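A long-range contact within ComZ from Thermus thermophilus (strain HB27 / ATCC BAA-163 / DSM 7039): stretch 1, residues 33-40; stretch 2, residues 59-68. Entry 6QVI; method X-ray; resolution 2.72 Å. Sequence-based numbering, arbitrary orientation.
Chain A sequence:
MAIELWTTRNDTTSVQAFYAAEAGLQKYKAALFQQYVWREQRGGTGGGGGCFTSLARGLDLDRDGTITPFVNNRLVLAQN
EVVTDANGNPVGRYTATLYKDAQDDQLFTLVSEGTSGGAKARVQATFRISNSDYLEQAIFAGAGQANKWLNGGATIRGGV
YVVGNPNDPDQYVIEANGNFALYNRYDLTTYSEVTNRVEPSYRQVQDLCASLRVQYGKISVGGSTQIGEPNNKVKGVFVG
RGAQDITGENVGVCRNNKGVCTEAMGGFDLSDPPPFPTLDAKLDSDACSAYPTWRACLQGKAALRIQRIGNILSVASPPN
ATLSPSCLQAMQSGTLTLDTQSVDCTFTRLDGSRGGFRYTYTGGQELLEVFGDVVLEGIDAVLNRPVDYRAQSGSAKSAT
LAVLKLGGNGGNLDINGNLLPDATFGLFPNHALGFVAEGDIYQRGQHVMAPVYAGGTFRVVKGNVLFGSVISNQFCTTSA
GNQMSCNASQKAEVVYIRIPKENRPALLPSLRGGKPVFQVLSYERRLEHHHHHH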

ATOM      1  N   PHE A  33      11.698  14.773 -13.964  1.00 65.51           N
ATOM      2  CA  PHE A  33      10.278  14.496 -13.819  1.00 67.20           C
ATOM      3  C   PHE A  33       9.971  13.040 -14.135  1.00 68.51           C
ATOM      4  O   PHE A  33       9.054  12.460 -13.539  1.00 67.26           O
ATOM      5  CB  PHE A  33       9.450  15.414 -14.738  1.00 64.01           C
ATOM      6  CG  PHE A  33       7.953  15.152 -14.688  1.00 62.00           C
ATOM      7  CD1 PHE A  33       7.337  14.376 -15.658  1.00 68.56           C
ATOM      8  CD2 PHE A  33       7.170  15.662 -13.676  1.00 63.40           C
ATOM      9  CE1 PHE A  33       5.960  14.124 -15.627  1.00 70.58           C
ATOM     10  CE2 PHE A  33       5.784  15.377 -13.619  1.00 63.72           C
ATOM     11  CZ  PHE A  33       5.191  14.622 -14.591  1.00 65.39           C
ATOM     12  N   GLN A  34      10.697  12.437 -15.076  1.00 64.37           N
ATOM     13  CA  GLN A  34      10.388  11.054 -15.399  1.00 67.28           C
ATOM     14  C   GLN A  34      10.883  10.122 -14.301  1.00 60.87           C
ATOM     15  O   GLN A  34      10.254   9.100 -14.011  1.00 68.12           O
ATOM     16  CB  GLN A  34      10.981  10.644 -16.741  1.00 75.52           C
ATOM     17  CG  GLN A  34      10.352   9.348 -17.189  1.00 96.66           C
ATOM     18  CD  GLN A  34      11.188   8.569 -18.167  1.00111.80           C
ATOM     19  OE1 GLN A  34      12.136   7.882 -17.774  1.00119.64           O
ATOM     20  NE2 GLN A  34      10.815   8.613 -19.433  1.00116.02           N
ATOM     21  N   GLN A  35      11.980  10.489 -13.643  1.00 61.92           N
ATOM     22  CA  GLN A  35      12.389   9.773 -12.450  1.00 70.25           C
ATOM     23  C   GLN A  35      11.368   9.956 -11.336  1.00 72.60           C
ATOM     24  O   GLN A  35      11.236   9.081 -10.476  1.00 64.96           O
ATOM     25  CB  GLN A  35      13.772  10.256 -12.015  1.00 68.65           C
ATOM     26  CG  GLN A  35      14.901   9.661 -12.852  1.00 71.10           C
ATOM     27  CD  GLN A  35      15.312   8.298 -12.335  1.00 76.28           C
ATOM     28  OE1 GLN A  35      15.578   8.138 -11.150  1.00 79.63           O
ATOM     29  NE2 GLN A  35      15.323   7.302 -13.209  1.00 82.63           N
ATOM     30  N   TYR A  36      10.625  11.075 -11.353  1.00 74.84           N
ATOM     31  CA  TYR A  36       9.584  11.300 -10.359  1.00 69.42           C
ATOM     32  C   TYR A  36       8.334  10.468 -10.639  1.00 71.54           C
ATOM     33  O   TYR A  36       7.685  10.004  -9.704  1.00 81.73           O
ATOM     34  CB  TYR A  36       9.220  12.785 -10.301  1.00 63.48           C
ATOM     35  CG  TYR A  36       7.798  13.023  -9.809  1.00 69.40           C
ATOM     36  CD1 TYR A  36       6.753  13.240 -10.698  1.00 71.02           C
ATOM     37  CD2 TYR A  36       7.506  13.008  -8.441  1.00 77.28           C
ATOM     38  CE1 TYR A  36       5.476  13.445 -10.253  1.00 78.09           C
ATOM     39  CE2 TYR A  36       6.212  13.221  -7.974  1.00 82.07           C
ATOM     40  CZ  TYR A  36       5.200  13.438  -8.889  1.00 86.55           C
ATOM     41  OH  TYR A  36       3.904  13.653  -8.453  1.00 94.74           O
ATOM     42  N   VAL A  37       7.983  10.273 -11.903  1.00 70.44           N
ATOM     43  CA  VAL A  37       6.827   9.442 -12.232  1.00 76.93           C
ATOM     44  C   VAL A  37       7.170   7.970 -12.120  1.00 82.92           C
ATOM     45  O   VAL A  37       6.279   7.140 -11.930  1.00 93.07           O
ATOM     46  CB  VAL A  37       6.256   9.746 -13.634  1.00 84.40           C
ATOM     47  CG1 VAL A  37       6.186  11.253 -13.891  1.00 81.74           C
ATOM     48  CG2 VAL A  37       7.054   9.016 -14.719  1.00 83.93           C
ATOM     49  N   TRP A  38       8.439   7.594 -12.292  1.00 81.94           N
ATOM     50  CA  TRP A  38       8.712   6.174 -12.169  1.00 95.60           C
ATOM     51  C   TRP A  38       8.576   5.699 -10.731  1.00 98.24           C
ATOM     52  O   TRP A  38       8.243   4.524 -10.503  1.00 96.12           O
ATOM     53  CB  TRP A  38      10.104   5.823 -12.710  1.00 94.93           C
ATOM     54  CG  TRP A  38      10.265   4.332 -12.788  1.00112.64           C
ATOM     55  CD1 TRP A  38       9.523   3.455 -13.556  1.00122.74           C
ATOM     56  CD2 TRP A  38      11.169   3.524 -12.027  1.00113.59           C
ATOM     57  NE1 TRP A  38       9.926   2.158 -13.323  1.00124.31           N
ATOM     58  CE2 TRP A  38      10.933   2.169 -12.393  1.00123.98           C
ATOM     59  CE3 TRP A  38      12.158   3.809 -11.078  1.00102.13           C
ATOM     60  CZ2 TRP A  38      11.660   1.109 -11.845  1.00124.39           C
ATOM     61  CZ3 TRP A  38      12.873   2.757 -10.533  1.00106.87           C
ATOM     62  CH2 TRP A  38      12.622   1.421 -10.920  1.00117.69           C
ATOM     63  N   ARG A  39       8.737   6.602  -9.765  1.00 92.10           N
ATOM     64  CA  ARG A  39       8.543   6.271  -8.360  1.00 90.22           C
ATOM     65  C   ARG A  39       7.114   6.467  -7.896  1.00 91.15           C
ATOM     66  O   ARG A  39       6.754   5.921  -6.847  1.00 94.90           O
ATOM     67  CB  ARG A  39       9.461   7.143  -7.508  1.00 84.41           C
ATOM     68  CG  ARG A  39      10.858   6.629  -7.426  1.00 82.63           C
ATOM     69  CD  ARG A  39      11.758   7.664  -6.849  1.00 80.85           C
ATOM     70  NE  ARG A  39      13.096   7.117  -6.656  1.00 86.84           N
ATOM     71  CZ  ARG A  39      14.017   7.022  -7.613  1.00 82.49           C
ATOM     72  NH1 ARG A  39      13.737   7.413  -8.855  1.00 73.15           N
ATOM     73  NH2 ARG A  39      15.209   6.512  -7.325  1.00 81.62           N
ATOM     74  N   GLU A  40       6.251   7.108  -8.695  1.00 88.58           N
ATOM     75  CA  GLU A  40       4.861   7.175  -8.296  1.00 90.77           C
ATOM     76  C   GLU A  40       4.123   5.917  -8.704  1.00110.85           C
ATOM     77  O   GLU A  40       3.052   5.635  -8.161  1.00114.90           O
ATOM     78  CB  GLU A  40       4.192   8.455  -8.834  1.00 73.63           C
ATOM     79  CG  GLU A  40       4.606   9.633  -7.919  1.00 71.39           C
ATOM     80  CD  GLU A  40       3.573  10.020  -6.837  1.00 88.71           C
ATOM     81  OE1 GLU A  40       2.357   9.914  -7.058  1.00103.12           O
ATOM     82  OE2 GLU A  40       3.989  10.334  -5.698  1.00 93.99           O
ATOM     83  N   LEU A  59      19.458   8.265  -8.089  1.00 73.39           N
ATOM     84  CA  LEU A  59      18.564   8.061  -9.206  1.00 72.98           C
ATOM     85  C   LEU A  59      18.762   6.672  -9.769  1.00 80.01           C
ATOM     86  O   LEU A  59      19.855   6.103  -9.705  1.00 88.32           O
ATOM     87  CB  LEU A  59      18.813   9.078 -10.325  1.00 74.82           C
ATOM     88  CG  LEU A  59      18.797  10.542  -9.943  1.00 74.46           C
ATOM     89  CD1 LEU A  59      18.821  11.385 -11.206  1.00 81.46           C
ATOM     90  CD2 LEU A  59      17.575  10.845  -9.124  1.00 71.97           C
ATOM     91  N   ASP A  60      17.684   6.158 -10.353  1.00 81.43           N
ATOM     92  CA  ASP A  60      17.681   4.877 -11.027  1.00 90.38           C
ATOM     93  C   ASP A  60      17.690   5.219 -12.506  1.00 95.23           C
ATOM     94  O   ASP A  60      16.676   5.131 -13.200  1.00104.48           O
ATOM     95  CB  ASP A  60      16.461   4.058 -10.623  1.00105.03           C
ATOM     96  CG  ASP A  60      16.507   2.639 -11.154  1.00117.24           C
ATOM     97  OD1 ASP A  60      15.646   1.820 -10.758  1.00122.01           O
ATOM     98  OD2 ASP A  60      17.412   2.339 -11.960  1.00119.98           O
ATOM     99  N   LEU A  61      18.874   5.604 -12.991  1.00 92.65           N
ATOM    100  CA  LEU A  61      18.996   6.061 -14.371  1.00 86.91           C
ATOM    101  C   LEU A  61      18.712   4.928 -15.326  1.00100.54           C
ATOM    102  O   LEU A  61      18.128   5.140 -16.393  1.00100.25           O
ATOM    103  CB  LEU A  61      20.405   6.585 -14.604  1.00 74.50           C
ATOM    104  CG  LEU A  61      20.727   7.738 -13.680  1.00 68.64           C
ATOM    105  CD1 LEU A  61      22.118   8.177 -13.882  1.00 72.81           C
ATOM    106  CD2 LEU A  61      19.821   8.899 -14.076  1.00 66.38           C
ATOM    107  N   ASP A  62      19.142   3.723 -14.975  1.00114.95           N
ATOM    108  CA  ASP A  62      18.733   2.578 -15.765  1.00128.30           C
ATOM    109  C   ASP A  62      17.218   2.416 -15.793  1.00128.42           C
ATOM    110  O   ASP A  62      16.643   2.111 -16.843  1.00133.32           O
ATOM    111  CB  ASP A  62      19.349   1.303 -15.247  1.00141.37           C
ATOM    112  CG  ASP A  62      18.921   0.131 -16.070  1.00156.27           C
ATOM    113  OD1 ASP A  62      17.776  -0.334 -15.909  1.00160.39           O
ATOM    114  OD2 ASP A  62      19.776  -0.348 -16.852  1.00163.19           O
ATOM    115  N   ARG A  63      16.569   2.528 -14.622  1.00121.07           N
ATOM    116  CA  ARG A  63      15.214   1.993 -14.354  1.00110.02           C
ATOM    117  C   ARG A  63      15.226   0.462 -14.298  1.00101.43           C
ATOM    118  O   ARG A  63      14.448  -0.206 -14.969  1.00103.80           O
ATOM    119  CB  ARG A  63      14.160   2.500 -15.354  1.00112.02           C
ATOM    120  CG  ARG A  63      13.373   3.749 -14.888  1.00118.71           C
ATOM    121  CD  ARG A  63      12.937   4.674 -16.066  1.00120.50           C
ATOM    122  NE  ARG A  63      11.965   5.689 -15.648  1.00118.29           N
ATOM    123  CZ  ARG A  63      10.721   5.775 -16.118  1.00118.02           C
ATOM    124  NH1 ARG A  63      10.290   4.908 -17.022  1.00124.80           N
ATOM    125  NH2 ARG A  63       9.898   6.714 -15.670  1.00111.82           N
ATOM    126  N   ASP A  64      16.122  -0.083 -13.460  1.00101.72           N
ATOM    127  CA  ASP A  64      16.149  -1.496 -13.093  1.00108.05           C
ATOM    128  C   ASP A  64      16.391  -1.691 -11.593  1.00103.76           C
ATOM    129  O   ASP A  64      16.635  -2.820 -11.157  1.00118.19           O
ATOM    130  CB  ASP A  64      17.226  -2.253 -13.885  1.00120.60           C
ATOM    131  CG  ASP A  64      18.641  -1.898 -13.426  1.00125.54           C
ATOM    132  OD1 ASP A  64      19.597  -2.643 -13.729  1.00129.76           O
ATOM    133  OD2 ASP A  64      18.786  -0.867 -12.734  1.00124.79           O
ATOM    134  N   GLY A  65      16.326  -0.656 -10.776  1.00 93.32           N
ATOM    135  CA  GLY A  65      16.671  -0.842  -9.388  1.00101.85           C
ATOM    136  C   GLY A  65      18.122  -0.578  -9.049  1.00110.71           C
ATOM    137  O   GLY A  65      18.463  -0.557  -7.862  1.00118.84           O
ATOM    138  N   THR A  66      18.989  -0.371 -10.038  1.00110.46           N
ATOM    139  CA  THR A  66      20.347   0.047  -9.735  1.00101.44           C
ATOM    140  C   THR A  66      20.307   1.535  -9.450  1.00 94.50           C
ATOM    141  O   THR A  66      19.849   2.316 -10.288  1.00101.94           O
ATOM    142  CB  THR A  66      21.276  -0.230 -10.908  1.00101.49           C
ATOM    143  OG1 THR A  66      21.127  -1.589 -11.331  1.00 96.15           O
ATOM    144  CG2 THR A  66      22.733   0.063 -10.525  1.00105.23           C
ATOM    145  N   ILE A  67      20.804   1.943  -8.292  1.00 84.81           N
ATOM    146  CA  ILE A  67      20.743   3.342  -7.890  1.00 82.95           C
ATOM    147  C   ILE A  67      22.156   3.892  -7.929  1.00 83.89           C
ATOM    148  O   ILE A  67      23.073   3.277  -7.366  1.00 93.26           O
ATOM    149  CB  ILE A  67      20.151   3.501  -6.478  1.00 82.61           C
ATOM    150  CG1 ILE A  67      18.696   2.986  -6.401  1.00 68.72           C
ATOM    151  CG2 ILE A  67      20.240   4.974  -6.061  1.00 78.35           C
ATOM    152  CD1 ILE A  67      17.681   3.819  -7.173  1.00 62.12           C
ATOM    153  N   THR A  68      22.317   5.045  -8.534  1.00 68.03           N
ATOM    154  CA  THR A  68      23.603   5.663  -8.517  1.00 67.30           C
ATOM    155  C   THR A  68      23.336   6.788  -7.556  1.00 69.37           C
ATOM    156  O   THR A  68      22.443   7.562  -7.758  1.00 64.76           O
ATOM    157  CB  THR A  68      24.071   6.101  -9.905  1.00 73.94           C
ATOM    158  OG1 THR A  68      24.167   7.510  -9.952  1.00 66.57           O
ATOM    159  CG2 THR A  68      23.122   5.662 -10.959  1.00 82.63           C
TER

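The contact between the helix of stretch 1 and the loop of stretch 2 is anchored by the side-chain amide of Gln 35, which pairs with the backbone of Asp 60 at both of its ends. Gln 35 NE2 donates to Asp 60 O at 2.6 Å, and Asp 60 N donates to Gln 35 OE1 at 3.0 Å, so one amide satisfies the donor and the acceptor of a single loop residue. The m/m rotamer of Gln 35 brings the amide to the loop even though its CA-to-CB bond points sideways. Arg 39, four residues on, donates from NH1 to the same Gln 35 OE1 at 3.0 Å, so this oxygen accepts from both stretches.

A third bond across the interface comes from the loop: Arg 63 NH2 donates to Gln 34 O at 2.9 Å. Gln 34 O also accepts the helical hydrogen bond from Trp 38 N at 2.9 Å. The Arg 63 guanidinium lies between Gln 34 OE1 over one face and Trp 38 CB over the opposite face.

The aliphatic part of Arg 63 packs on the indole of Trp 38, with Arg 63 CG 3.7 Å from the centroid of the five-membered ring, close to the ring normal, in a CH-pi contact. Nearby, the Asp 60 carboxylate organises the loop by accepting from Gly 65 N to OD1 at 2.6 Å and from Asp 64 N to OD2 at 3.1 Å. At the backbone angles of Gly 65 a CB would be jammed against the carbonyl O of Asp 64.

Beside these bonds, Gln 35 OE1 lies 3.5 Å from Leu 59 CB, and Arg 39 NH2 approaches Ile 67 CD1 at 3.7 Å. Altogether 490 Å² is buried, both sides summed, with the backbones well apart: CA of Gln 35 and CA of Leu 59 are separated by 7.2 Å.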